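PDB 7C6O: cobalamin biosynthesis protein CobN from Mycobacterium tuberculosis, which is the large, catalytic subunit of the cobaltochelatase that probably inserts cobalt into the corrin ring during cobalamin biosynthesis. Local coordinates for residues P38-V42 with S58-Y62; H522-L526 with K999-Y1003. One frame throughout, in Å; residues are numbered along the deposited sequence.

Overall arrangement
Read from the N terminus, the chain shows a local and a very long-range contact, each in its own part of the molecule. In contact 1, 38-42 leads into strand 42-46, helix 49-58 crosses over, and 58-62 delivers the chain to strand 62-65, closing a short loop at one edge of the N-terminal four-stranded parallel sheet. Contact 2 closes a far longer loop: it joins the connection between helices 517-522 and 530-539 to that between strand 995-997, part of an eight-stranded mixed sheet, and helix 1007-1013. The two follow in series, neither enclosing nor crossing the other. Their centres lie about 55 Å apart, contact 1 peripheral and contact 2 nearer the middle.

Contact 1: residues P38-V42 with S58-Y62; sequences PEPTV and SGKNY
The side chain of N61 reaches into the bend of 38-42 and binds the loop leading into the first strand of a parallel sheet. With CG anti to the backbone N (chi1 -176°), its ND2 donates to E39 O at 2.8 Å, close to the plane of the amide but from above the carbonyl plane of E39. The same nitrogen makes a weak bond of 2.9 Å to T41 OG1. On the other branch of the amide, OD1 accepts from R63, so both ends of the group are held and its flip is settled. P38 CB presses on N61 N (3.1 Å), which is buried without a hydrogen-bond partner in the model, while the K60 chain, bent at chi2 (-65°), crosses the proline ring at about a right angle; K60 CD and P38 CB are tight at 3.4 Å. In the first rung of the sheet, V42 N donates almost straight to N61 O at 3.1 Å, and Y62 CA makes a CH...O contact of 3.3 Å with V42 O. V42 and Y62 run side by side on one face, CG1 against CE1 at 3.7 Å, under helix 146-161, whose H153 meets the tyrosine ring edge-to-face. Here strand 42-46, helix 49-58 and strand 62-65 form a beta-alpha-beta crossover. Its chemistry implies a start fixed twice over, by backbone pairing and by one asparagine amide that ties down the incoming loop.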
loop_
_atom_site.group_PDB
_atom_site.type_symbol
_atom_site.label_atom_id
_atom_site.label_comp_id
_atom_site.label_asym_id
_atom_site.label_seq_id
_atom_site.Cartn_x
_atom_site.Cartn_y
_atom_site.Cartn_z
ATOM N N PRO A 38 45.259 -21.931 24.697
ATOM C CA PRO A 38 45.676 -20.816 23.842
ATOM C C PRO A 38 46.641 -19.858 24.520
ATOM O O PRO A 38 46.230 -18.772 24.923
ATOM C CB PRO A 38 44.362 -20.100 23.536
ATOM C CG PRO A 38 43.459 -20.461 24.661
ATOM C CD PRO A 38 43.822 -21.870 25.017
ATOM N N GLU A 39 47.901 -20.244 24.649
ATOM C CA GLU A 39 48.851 -19.305 25.227
ATOM C C GLU A 39 49.464 -18.434 24.131
ATOM O O GLU A 39 49.381 -17.203 24.228
ATOM C CB GLU A 39 49.923 -20.036 26.044
ATOM C CG GLU A 39 50.767 -19.121 26.924
ATOM C CD GLU A 39 51.930 -18.495 26.178
ATOM O OE1 GLU A 39 52.778 -19.249 25.655
ATOM O OE2 GLU A 39 51.991 -17.249 26.107
ATOM N N PRO A 40 50.069 -18.997 23.074
ATOM C CA PRO A 40 50.663 -18.133 22.046
ATOM C C PRO A 40 49.600 -17.310 21.334
ATOM O O PRO A 40 48.463 -17.748 21.142
ATOM C CB PRO A 40 51.339 -19.121 21.088
ATOM C CG PRO A 40 51.473 -20.385 21.862
ATOM C CD PRO A 40 50.273 -20.419 22.744
ATOM N N THR A 41 49.983 -16.099 20.945
ATOM C CA THR A 41 49.069 -15.173 20.289
ATOM C C THR A 41 49.142 -15.368 18.780
ATOM O O THR A 41 50.217 -15.252 18.185
ATOM C CB THR A 41 49.406 -13.730 20.653
ATOM O OG1 THR A 41 49.280 -13.550 22.068
ATOM C CG2 THR A 41 48.465 -12.778 19.940
ATOM N N VAL A 42 47.998 -15.656 18.166
ATOM C CA VAL A 42 47.892 -15.801 16.719
ATOM C C VAL A 42 47.139 -14.595 16.182
ATOM O O VAL A 42 45.994 -14.340 16.579
ATOM C CB VAL A 42 47.193 -17.111 16.327
ATOM C CG1 VAL A 42 46.978 -17.165 14.821
ATOM C CG2 VAL A 42 48.012 -18.304 16.794
ATOM N N SER A 58 35.793 -18.466 19.141
ATOM C CA SER A 58 36.511 -19.698 19.454
ATOM C C SER A 58 37.053 -19.704 20.877
ATOM O O SER A 58 37.262 -20.778 21.453
ATOM C CB SER A 58 37.663 -19.905 18.469
ATOM O OG SER A 58 38.751 -19.051 18.784
ATOM N N GLY A 59 37.299 -18.532 21.456
ATOM C CA GLY A 59 37.895 -18.456 22.770
ATOM C C GLY A 59 39.392 -18.661 22.801
ATOM O O GLY A 59 39.992 -18.551 23.878
ATOM N N LYS A 60 40.013 -18.964 21.663
ATOM C CA LYS A 60 41.461 -19.063 21.591
ATOM C C LYS A 60 42.089 -17.671 21.617
ATOM O O LYS A 60 41.425 -16.655 21.391
ATOM C CB LYS A 60 41.887 -19.807 20.324
ATOM C CG LYS A 60 41.628 -21.309 20.351
ATOM C CD LYS A 60 42.477 -21.982 21.416
ATOM C CE LYS A 60 42.807 -23.418 21.068
ATOM N NZ LYS A 60 43.815 -23.987 22.012
ATOM N N ASN A 61 43.392 -17.635 21.897
ATOM C CA ASN A 61 44.124 -16.376 22.030
ATOM C C ASN A 61 44.439 -15.838 20.639
ATOM O O ASN A 61 45.547 -15.967 20.111
ATOM C CB ASN A 61 45.389 -16.563 22.855
ATOM C CG ASN A 61 46.123 -15.258 23.086
ATOM O OD1 ASN A 61 45.536 -14.181 22.985
ATOM N ND2 ASN A 61 47.413 -15.345 23.389
ATOM N N TYR A 62 43.432 -15.213 20.042
ATOM C CA TYR A 62 43.542 -14.592 18.734
ATOM C C TYR A 62 43.548 -13.075 18.861
ATOM O O TYR A 62 42.885 -12.511 19.736
ATOM C CB TYR A 62 42.362 -14.976 17.831
ATOM C CG TYR A 62 42.451 -16.283 17.072
ATOM C CD1 TYR A 62 43.260 -16.404 15.949
ATOM C CD2 TYR A 62 41.663 -17.370 17.430
ATOM C CE1 TYR A 62 43.318 -17.588 15.233
ATOM C CE2 TYR A 62 41.711 -18.557 16.719
ATOM C CZ TYR A 62 42.539 -18.660 15.620
ATOM O OH TYR A 62 42.589 -19.839 14.909
#

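Contact 2: residues H522-L526 with K999-Y1003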
loop_
_atom_site.group_PDB
_atom_site.type_symbol
_atom_site.label_atom_id
_atom_site.label_comp_id
_atom_site.label_asym_id
_atom_site.label_seq_id
_atom_site.Cartn_x
_atom_site.Cartn_y
_atom_site.Cartn_z
ATOM N N HIS A 522 -5.388 20.416 15.717
ATOM C CA HIS A 522 -4.075 20.468 16.359
ATOM C C HIS A 522 -3.375 19.131 16.544
ATOM O O HIS A 522 -2.162 19.138 16.779
ATOM C CB HIS A 522 -4.186 21.142 17.731
ATOM C CG HIS A 522 -4.660 22.560 17.667
ATOM N ND1 HIS A 522 -3.815 23.614 17.401
ATOM C CD2 HIS A 522 -5.892 23.095 17.831
ATOM C CE1 HIS A 522 -4.506 24.740 17.403
ATOM N NE2 HIS A 522 -5.769 24.453 17.663
ATOM N N ASP A 523 -4.057 17.991 16.471
ATOM C CA ASP A 523 -3.479 16.715 16.897
ATOM C C ASP A 523 -3.759 15.619 15.880
ATOM O O ASP A 523 -4.575 14.722 16.124
ATOM C CB ASP A 523 -4.017 16.320 18.273
ATOM C CG ASP A 523 -3.840 17.415 19.299
ATOM O OD1 ASP A 523 -2.681 17.712 19.660
ATOM O OD2 ASP A 523 -4.860 17.989 19.729
ATOM N N PRO A 524 -3.074 15.641 14.734
ATOM C CA PRO A 524 -3.139 14.477 13.841
ATOM C C PRO A 524 -2.632 13.207 14.500
ATOM O O PRO A 524 -3.027 12.115 14.079
ATOM C CB PRO A 524 -2.265 14.890 12.649
ATOM C CG PRO A 524 -1.363 15.955 13.190
ATOM C CD PRO A 524 -2.169 16.685 14.221
ATOM N N ASP A 525 -1.807 13.323 15.550
ATOM C CA ASP A 525 -1.259 12.183 16.279
ATOM C C ASP A 525 -2.110 11.771 17.475
ATOM O O ASP A 525 -1.580 11.181 18.428
ATOM C CB ASP A 525 0.172 12.485 16.732
ATOM C CG ASP A 525 0.304 13.837 17.400
ATOM O OD1 ASP A 525 -0.683 14.605 17.408
ATOM O OD2 ASP A 525 1.401 14.133 17.918
ATOM N N LEU A 526 -3.408 12.063 17.451
ATOM C CA LEU A 526 -4.314 11.679 18.523
ATOM C C LEU A 526 -4.196 10.181 18.801
ATOM O O LEU A 526 -4.416 9.371 17.890
ATOM C CB LEU A 526 -5.752 12.029 18.148
ATOM C CG LEU A 526 -6.826 11.636 19.167
ATOM C CD1 LEU A 526 -6.685 12.460 20.436
ATOM C CD2 LEU A 526 -8.228 11.779 18.576
ATOM N N LYS A 999 2.288 14.427 9.344
ATOM C CA LYS A 999 3.203 14.504 10.473
ATOM C C LYS A 999 3.863 13.144 10.690
ATOM O O LYS A 999 3.195 12.107 10.574
ATOM C CB LYS A 999 2.455 14.938 11.737
ATOM C CG LYS A 999 3.332 15.093 12.974
ATOM C CD LYS A 999 2.553 15.664 14.150
ATOM C CE LYS A 999 3.463 15.889 15.352
ATOM N NZ LYS A 999 2.736 16.445 16.529
ATOM N N PRO A 1000 5.167 13.107 10.973
ATOM C CA PRO A 1000 5.833 11.823 11.224
ATOM C C PRO A 1000 5.106 11.031 12.297
ATOM O O PRO A 1000 4.658 11.578 13.307
ATOM C CB PRO A 1000 7.235 12.232 11.686
ATOM C CG PRO A 1000 7.446 13.573 11.104
ATOM C CD PRO A 1000 6.104 14.241 11.055
ATOM N N GLY A 1001 4.986 9.730 12.060
ATOM C CA GLY A 1001 4.270 8.862 12.959
ATOM C C GLY A 1001 2.766 8.893 12.816
ATOM O O GLY A 1001 2.077 8.228 13.600
ATOM N N THR A 1002 2.224 9.645 11.854
ATOM C CA THR A 1002 0.786 9.825 11.689
ATOM C C THR A 1002 0.426 9.723 10.211
ATOM O O THR A 1002 1.296 9.656 9.336
ATOM C CB THR A 1002 0.305 11.177 12.234
ATOM O OG1 THR A 1002 0.577 12.205 11.272
ATOM C CG2 THR A 1002 1.007 11.524 13.524
ATOM N N TYR A 1003 -0.881 9.784 9.944
ATOM C CA TYR A 1003 -1.441 9.622 8.611
ATOM C C TYR A 1003 -2.623 10.562 8.429
ATOM O O TYR A 1003 -3.159 11.117 9.389
ATOM C CB TYR A 1003 -1.871 8.166 8.379
ATOM C CG TYR A 1003 -0.725 7.221 8.600
ATOM C CD1 TYR A 1003 0.158 6.938 7.573
ATOM C CD2 TYR A 1003 -0.486 6.660 9.852
ATOM C CE1 TYR A 1003 1.228 6.106 7.768
ATOM C CE2 TYR A 1003 0.593 5.821 10.059
ATOM C CZ TYR A 1003 1.446 5.549 9.009
ATOM O OH TYR A 1003 2.523 4.719 9.189
HETATM O O HOH W 1 0.862 18.431 15.895
HETATM O O HOH W 2 -3.884 10.594 12.001
#
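K999 and D525 form a salt bridge between two beta turns, a type II turn from K999 to T1002 and a type I turn from D523 to L526, which join parts of the CobN family region far apart in sequence. K999 NZ stands 3.0 Å from D525 OD2 and meets that oxygen from above the carboxylate plane, 57° out of it. The lysine gets there fully stretched, CG anti to the backbone N (chi1 -178°) and every later torsion near 180°. Its ammonium also donates to a water at 2.8 Å from NZ, and that water in turn donates to H522 O, so the lysine reaches H522 O through the water as well as D525 directly. A second water donates both to P524 O and to Y1003 O, bridging the two backbones. Around these bonds, the aliphatic part of K999 crosses the P524 ring at about a right angle, K999 CD 4.0 Å from P524 CG, and in the T1002 conformer described D525 CB rests 3.5 Å from T1002 CG2. Beyond the pair, P524 touches W1029 of helix 1019-1030, D525 touches Y473 of helix 464-474, and R945 binds T1002 O. Within the type II turn, K999 O accepts twice from one face of its plane: in that same conformer T1002 OG1 bonds to it at 2.7 Å, and T1002 N gives the turn its closing bond to K999 O at 2.9 Å.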